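PDB 2UVF: exopolygalacturonase from Yersinia enterocolitica, which hydrolyses polygalacturonic acid of pectin from the chain end, as a periplasmic family 28 glycoside hydrolase with a parallel beta-helix fold. Local coordinates for residues Y230-Y235 against G441-A446; Q389-F394 against I405-G410. All coordinates share one frame; numbering follows the deposited sequence.

Contact 1. Residues Y230-Y235 against G441-A446. With ADA (alpha-D-galactopyranuronic acid), chain C; ADA (alpha-D-galactopyranuronic acid), chain B; SO4 (sulfate ion), chain D.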
loop_
_atom_site.group_PDB
_atom_site.type_symbol
_atom_site.label_atom_id
_atom_site.label_comp_id
_atom_site.label_asym_id
_atom_site.label_seq_id
_atom_site.Cartn_x
_atom_site.Cartn_y
_atom_site.Cartn_z
ATOM N N TYR A 230 6.734 5.885 19.571
ATOM C CA TYR A 230 7.903 6.008 18.689
ATOM C C TYR A 230 8.054 7.434 18.165
ATOM O O TYR A 230 7.104 8.216 18.214
ATOM C CB TYR A 230 7.767 5.037 17.486
ATOM C CG TYR A 230 6.704 5.452 16.480
ATOM C CD1 TYR A 230 7.057 6.087 15.289
ATOM C CD2 TYR A 230 5.348 5.233 16.733
ATOM C CE1 TYR A 230 6.079 6.499 14.368
ATOM C CE2 TYR A 230 4.383 5.627 15.834
ATOM C CZ TYR A 230 4.748 6.259 14.649
ATOM O OH TYR A 230 3.778 6.654 13.745
ATOM N N ARG A 231 9.233 7.756 17.649
ATOM C CA ARG A 231 9.428 8.927 16.817
ATOM C C ARG A 231 9.666 8.436 15.387
ATOM O O ARG A 231 10.452 7.520 15.173
ATOM C CB ARG A 231 10.624 9.746 17.304
ATOM C CG ARG A 231 10.371 10.558 18.564
ATOM C CD ARG A 231 11.686 10.956 19.250
ATOM N NE ARG A 231 11.523 12.119 20.125
ATOM C CZ ARG A 231 11.121 12.065 21.395
ATOM N NH1 ARG A 231 10.815 10.902 21.968
ATOM N NH2 ARG A 231 11.010 13.184 22.096
ATOM N N LEU A 232 8.982 9.044 14.418
ATOM C CA LEU A 232 9.035 8.614 13.021
ATOM C C LEU A 232 10.462 8.533 12.476
ATOM O O LEU A 232 10.877 7.495 11.937
ATOM C CB LEU A 232 8.175 9.528 12.137
ATOM C CG LEU A 232 7.835 9.071 10.711
ATOM C CD1 LEU A 232 6.934 7.849 10.750
ATOM C CD2 LEU A 232 7.157 10.213 9.979
ATOM N N TYR A 233 11.205 9.625 12.617
ATOM C CA TYR A 233 12.596 9.674 12.173
ATOM C C TYR A 233 13.515 9.945 13.371
ATOM O O TYR A 233 13.028 10.365 14.429
ATOM C CB TYR A 233 12.776 10.697 11.048
ATOM C CG TYR A 233 11.868 10.430 9.860
ATOM C CD1 TYR A 233 11.854 9.182 9.229
ATOM C CD2 TYR A 233 11.009 11.413 9.388
ATOM C CE1 TYR A 233 11.020 8.934 8.158
ATOM C CE2 TYR A 233 10.164 11.170 8.328
ATOM C CZ TYR A 233 10.166 9.924 7.715
ATOM O OH TYR A 233 9.312 9.691 6.650
ATOM N N PRO A 234 14.828 9.646 13.239
ATOM C CA PRO A 234 15.750 9.958 14.354
ATOM C C PRO A 234 15.694 11.436 14.764
ATOM O O PRO A 234 15.885 11.757 15.937
ATOM C CB PRO A 234 17.139 9.583 13.798
ATOM C CG PRO A 234 16.962 9.435 12.299
ATOM C CD PRO A 234 15.526 8.993 12.111
ATOM N N TYR A 235 15.389 12.302 13.796
ATOM C CA TYR A 235 15.345 13.755 13.950
ATOM C C TYR A 235 13.932 14.293 14.161
ATOM O O TYR A 235 13.700 15.509 14.027
ATOM C CB TYR A 235 15.944 14.422 12.703
ATOM C CG TYR A 235 15.541 13.768 11.388
ATOM C CD1 TYR A 235 14.439 14.237 10.643
ATOM C CD2 TYR A 235 16.267 12.682 10.882
ATOM C CE1 TYR A 235 14.069 13.631 9.426
ATOM C CE2 TYR A 235 15.908 12.063 9.661
ATOM C CZ TYR A 235 14.816 12.549 8.942
ATOM O OH TYR A 235 14.472 11.930 7.762
ATOM N N GLY A 441 6.479 10.390 -2.383
ATOM C CA GLY A 441 5.683 10.043 -1.226
ATOM C C GLY A 441 5.500 11.386 -0.540
ATOM O O GLY A 441 4.658 11.531 0.323
ATOM N N SER A 442 6.290 12.362 -1.002
ATOM C CA SER A 442 6.562 13.706 -0.391
ATOM C C SER A 442 7.770 13.659 0.535
ATOM O O SER A 442 8.688 14.456 0.378
ATOM C CB SER A 442 5.370 14.378 0.284
ATOM O OG SER A 442 5.812 15.244 1.324
ATOM N N HIS A 443 7.765 12.716 1.475
ATOM C CA HIS A 443 8.975 12.357 2.238
ATOM C C HIS A 443 9.921 11.556 1.331
ATOM O O HIS A 443 9.854 10.334 1.297
ATOM C CB HIS A 443 8.629 11.546 3.509
ATOM C CG HIS A 443 7.889 12.322 4.562
ATOM N ND1 HIS A 443 7.593 11.773 5.804
ATOM C CD2 HIS A 443 7.409 13.606 4.575
ATOM C CE1 HIS A 443 6.952 12.678 6.529
ATOM N NE2 HIS A 443 6.829 13.801 5.809
ATOM N N THR A 444 10.782 12.250 0.585
ATOM C CA THR A 444 11.683 11.588 -0.383
ATOM C C THR A 444 13.183 11.627 -0.017
ATOM O O THR A 444 14.043 11.242 -0.832
ATOM C CB THR A 444 11.482 12.131 -1.812
ATOM O OG1 THR A 444 11.641 13.550 -1.803
ATOM C CG2 THR A 444 10.091 11.784 -2.338
ATOM N N GLY A 445 13.469 12.058 1.214
ATOM C CA GLY A 445 14.825 12.209 1.767
ATOM C C GLY A 445 15.923 11.217 1.416
ATOM O O GLY A 445 16.883 11.576 0.748
ATOM N N ALA A 446 15.815 9.982 1.886
ATOM C CA ALA A 446 16.857 8.978 1.618
ATOM C C ALA A 446 16.749 8.307 0.236
ATOM O O ALA A 446 17.513 7.385 -0.070
ATOM C CB ALA A 446 16.902 7.917 2.730
HETATM C C1 ADA C . 3.660 11.870 5.113
HETATM C C2 ADA C . 4.267 10.563 4.563
HETATM C C3 ADA C . 3.585 9.389 5.293
HETATM C C4 ADA C . 3.813 9.507 6.832
HETATM C C5 ADA C . 3.263 10.859 7.336
HETATM C C6 ADA C . 3.413 11.204 8.843
HETATM O O2 ADA C . 4.115 10.474 3.133
HETATM O O3 ADA C . 4.040 8.140 4.780
HETATM O O4 ADA C . 5.198 9.375 7.168
HETATM O O5 ADA C . 3.819 11.969 6.566
HETATM O O6B ADA C . 3.866 12.339 9.109
HETATM O O6A ADA C . 3.068 10.356 9.702
HETATM C C1 ADA B . -0.884 12.356 3.437
HETATM C C2 ADA B . -0.438 11.585 4.697
HETATM C C3 ADA B . 0.146 12.631 5.674
HETATM C C4 ADA B . 1.505 13.042 5.085
HETATM C C5 ADA B . 1.203 13.726 3.739
HETATM C C6 ADA B . 2.508 14.124 3.011
HETATM O O1 ADA B . -1.816 13.440 3.719
HETATM O O2 ADA B . -1.471 10.813 5.266
HETATM O O3 ADA B . 0.213 12.167 7.046
HETATM O O4 ADA B . 2.249 11.834 4.790
HETATM O O5 ADA B . 0.349 12.879 2.853
HETATM O O6B ADA B . 3.077 13.253 2.305
HETATM O O6A ADA B . 2.928 15.300 3.159
HETATM S S SO4 D . 12.135 5.980 19.749
HETATM O O1 SO4 D . 11.084 5.328 20.534
HETATM O O2 SO4 D . 11.648 6.425 18.433
HETATM O O3 SO4 D . 12.629 7.155 20.481
HETATM O O4 SO4 D . 13.219 5.001 19.600
#

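Contact 2. Residues Q389-F394 against I405-G410. With ADA (alpha-D-galactopyranuronic acid), chain C.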
loop_
_atom_site.group_PDB
_atom_site.type_symbol
_atom_site.label_atom_id
_atom_site.label_comp_id
_atom_site.label_asym_id
_atom_site.label_seq_id
_atom_site.Cartn_x
_atom_site.Cartn_y
_atom_site.Cartn_z
ATOM N N GLN A 389 12.805 -2.074 2.704
ATOM C CA GLN A 389 13.442 -2.691 1.542
ATOM C C GLN A 389 12.831 -4.020 1.189
ATOM O O GLN A 389 12.509 -4.812 2.067
ATOM C CB GLN A 389 14.959 -2.804 1.738
ATOM C CG GLN A 389 15.583 -1.498 2.247
ATOM C CD GLN A 389 17.011 -1.297 1.820
ATOM O OE1 GLN A 389 17.758 -2.256 1.606
ATOM N NE2 GLN A 389 17.405 -0.038 1.696
ATOM N N ASN A 390 12.664 -4.250 -0.115
ATOM C CA ASN A 390 12.082 -5.496 -0.629
ATOM C C ASN A 390 10.666 -5.745 -0.065
ATOM O O ASN A 390 10.470 -6.589 0.798
ATOM C CB ASN A 390 13.059 -6.671 -0.385
ATOM C CG ASN A 390 12.603 -7.975 -1.013
ATOM O OD1 ASN A 390 12.663 -9.027 -0.372
ATOM N ND2 ASN A 390 12.158 -7.922 -2.270
ATOM N N VAL A 391 9.696 -4.975 -0.555
ATOM C CA VAL A 391 8.292 -5.074 -0.121
ATOM C C VAL A 391 7.331 -5.462 -1.280
ATOM O O VAL A 391 7.613 -5.267 -2.450
ATOM C CB VAL A 391 7.791 -3.796 0.654
ATOM C CG1 VAL A 391 8.835 -3.326 1.705
ATOM C CG2 VAL A 391 7.445 -2.643 -0.292
ATOM N N MET A 392 6.198 -6.042 -0.934
ATOM C CA MET A 392 5.314 -6.628 -1.937
ATOM C C MET A 392 3.886 -6.499 -1.454
ATOM O O MET A 392 3.621 -6.772 -0.301
ATOM C CB MET A 392 5.653 -8.101 -2.079
ATOM C CG MET A 392 5.203 -8.721 -3.344
ATOM S SD MET A 392 5.356 -10.508 -3.169
ATOM C CE MET A 392 7.130 -10.749 -3.311
ATOM N N VAL A 393 2.999 -6.025 -2.329
ATOM C CA VAL A 393 1.575 -5.943 -2.049
ATOM C C VAL A 393 0.777 -6.513 -3.228
ATOM O O VAL A 393 0.827 -5.990 -4.345
ATOM C CB VAL A 393 1.146 -4.475 -1.781
ATOM C CG1 VAL A 393 -0.371 -4.340 -1.714
ATOM C CG2 VAL A 393 1.767 -3.938 -0.501
ATOM N N PHE A 394 0.020 -7.577 -2.970
ATOM C CA PHE A 394 -0.836 -8.161 -3.988
ATOM C C PHE A 394 -2.168 -8.634 -3.420
ATOM O O PHE A 394 -2.279 -8.889 -2.218
ATOM C CB PHE A 394 -0.108 -9.282 -4.749
ATOM C CG PHE A 394 0.221 -10.517 -3.926
ATOM C CD1 PHE A 394 -0.533 -11.674 -4.075
ATOM C CD2 PHE A 394 1.352 -10.554 -3.098
ATOM C CE1 PHE A 394 -0.216 -12.839 -3.377
ATOM C CE2 PHE A 394 1.685 -11.717 -2.383
ATOM C CZ PHE A 394 0.896 -12.855 -2.519
ATOM N N ILE A 405 -1.258 3.236 -1.271
ATOM C CA ILE A 405 0.078 2.781 -0.929
ATOM C C ILE A 405 0.993 3.999 -0.998
ATOM O O ILE A 405 1.054 4.697 -2.018
ATOM C CB ILE A 405 0.598 1.617 -1.833
ATOM C CG1 ILE A 405 -0.349 0.416 -1.769
ATOM C CG2 ILE A 405 2.042 1.203 -1.446
ATOM C CD1 ILE A 405 -0.160 -0.561 -2.927
ATOM N N ASN A 406 1.653 4.277 0.124
ATOM C CA ASN A 406 2.548 5.411 0.207
ATOM C C ASN A 406 3.973 4.944 0.457
ATOM O O ASN A 406 4.193 4.002 1.215
ATOM C CB ASN A 406 2.105 6.334 1.345
ATOM C CG ASN A 406 2.965 7.568 1.446
ATOM O OD1 ASN A 406 3.945 7.602 2.186
ATOM N ND2 ASN A 406 2.620 8.578 0.684
ATOM N N PHE A 407 4.935 5.604 -0.178
ATOM C CA PHE A 407 6.366 5.332 0.091
ATOM C C PHE A 407 7.035 6.557 0.654
ATOM O O PHE A 407 6.900 7.639 0.113
ATOM C CB PHE A 407 7.099 4.862 -1.160
ATOM C CG PHE A 407 6.545 3.599 -1.725
ATOM C CD1 PHE A 407 6.897 2.373 -1.181
ATOM C CD2 PHE A 407 5.651 3.639 -2.803
ATOM C CE1 PHE A 407 6.374 1.204 -1.707
ATOM C CE2 PHE A 407 5.129 2.473 -3.329
ATOM C CZ PHE A 407 5.479 1.249 -2.773
ATOM N N ALA A 408 7.734 6.377 1.761
ATOM C CA ALA A 408 8.394 7.483 2.446
ATOM C C ALA A 408 9.880 7.151 2.656
ATOM O O ALA A 408 10.228 5.999 2.906
ATOM C CB ALA A 408 7.730 7.732 3.778
ATOM N N ALA A 409 10.735 8.170 2.590
ATOM C CA ALA A 409 12.170 7.961 2.802
ATOM C C ALA A 409 12.868 9.025 3.680
ATOM O O ALA A 409 14.097 9.145 3.673
ATOM C CB ALA A 409 12.868 7.788 1.483
ATOM N N GLY A 410 12.083 9.758 4.466
ATOM C CA GLY A 410 12.624 10.749 5.385
ATOM C C GLY A 410 12.582 12.134 4.772
ATOM O O GLY A 410 12.113 12.316 3.647
HETATM C C1 ADA C . 3.660 11.870 5.113
HETATM C C2 ADA C . 4.267 10.563 4.563
HETATM C C3 ADA C . 3.585 9.389 5.293
HETATM C C4 ADA C . 3.813 9.507 6.832
HETATM C C5 ADA C . 3.263 10.859 7.336
HETATM C C6 ADA C . 3.413 11.204 8.843
HETATM O O2 ADA C . 4.115 10.474 3.133
HETATM O O3 ADA C . 4.040 8.140 4.780
HETATM O O4 ADA C . 5.198 9.375 7.168
HETATM O O5 ADA C . 3.819 11.969 6.566
HETATM O O6B ADA C . 3.866 12.339 9.109
HETATM O O6A ADA C . 3.068 10.356 9.702
#

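Contact 1. Residues Y230-Y235 against G441-A446
Y233 and H443 meet through a single hydrogen bond. The hydroxyl Y233 OH lies 2.8 Å from H443 ND1, at the edge of the imidazole, near its plane, and either atom could be the donor. The two rings stand oblique, their planes at 60°. In H443, chi1 of -68° places the imidazole beside the sugar of chain C, and chi2 of -175° sets its plane, with one face toward C1. C1 of that galacturonate sits 3.7 Å above the imidazole plane, toward its rim. The bond between Y233 OH and ND1 would tend to fix the rotation of the imidazole. L232 adds an apolar touch, with CD2 4.2 Å from H443 CE1 at the ring edge. The same methyl is 3.5 Å from O4 of the chain C sugar. L232 CG lies over the centre of one face of the Y233 ring, and Y235 OH lies toward the rim of the opposite face. Two residues before H443, G441 O is 3.1 Å from O2 of the chain C sugar. L232, G441, S442 and H443 all line the digalacturonate pocket. The contact joins two loops at the cleft of the beta-helix, one after strand 228-230, the other after 438-441. Strand 405-408 pairs in parallel with 438-441, and its A408 touches both Y233 and H443.

Contact 2. Residues Q389-F394 against I405-G410
V393 and I405 meet by apolar contact inside the beta-helix. Their side chains reach toward each other, tip to tip, with V393 CG1 4.0 Å from I405 CD1. In V393, CG1 stands opposite the backbone N (chi1 171°), and this places it before the isoleucine. I405 comes from the other wall with an extended chain (chi2 162°) that carries CD1 inward. A second apolar pair lies alongside. V391 CG2 approaches the edge of the F407 ring, near its plane, 4.2 Å from CE1. All four residues are buried, and no hydrogen bond links the two segments. Polar interactions belong to the outer side of 405-408. N406 OD1 accepts a hydrogen bond from O3 of the chain C galacturonate at 2.7 Å. Sugar O2 also lies 3.0 Å from N406 OD1. N406 ND2 makes a weak hydrogen bond to D403. The sugar is met by van der Waals contact as well, with A408 CB 3.8 Å from its O3. Strand 405-408 thus has an apolar inner side and a sugar-binding outer side. The strands lie on different faces of the solenoid. Strand 391-394 pairs in parallel with 365-368 and 421-427, while 405-408 pairs with 383-386 and 438-441.

How the contacts relate
The two contacts have centres about 13 Å apart and meet at the same sugar, the galacturonate of chain C. Contact 2 is nested along the chain inside the loop closed by contact 1. Contact 2 lies in the interior of the beta-helix, while contact 1 lies at the sugar-binding cleft. Strand 405-408 of contact 2 pairs in parallel with 438-441, which leads into 441-446. Probable backbone hydrogen bonds join A409 with H443 and A446. Y233 and Y235 also pack on G410. This part of the pocket is therefore built from laterally paired strands, 405-408 and 438-441, with the loop after 438-441, and from a loop far earlier in the sequence.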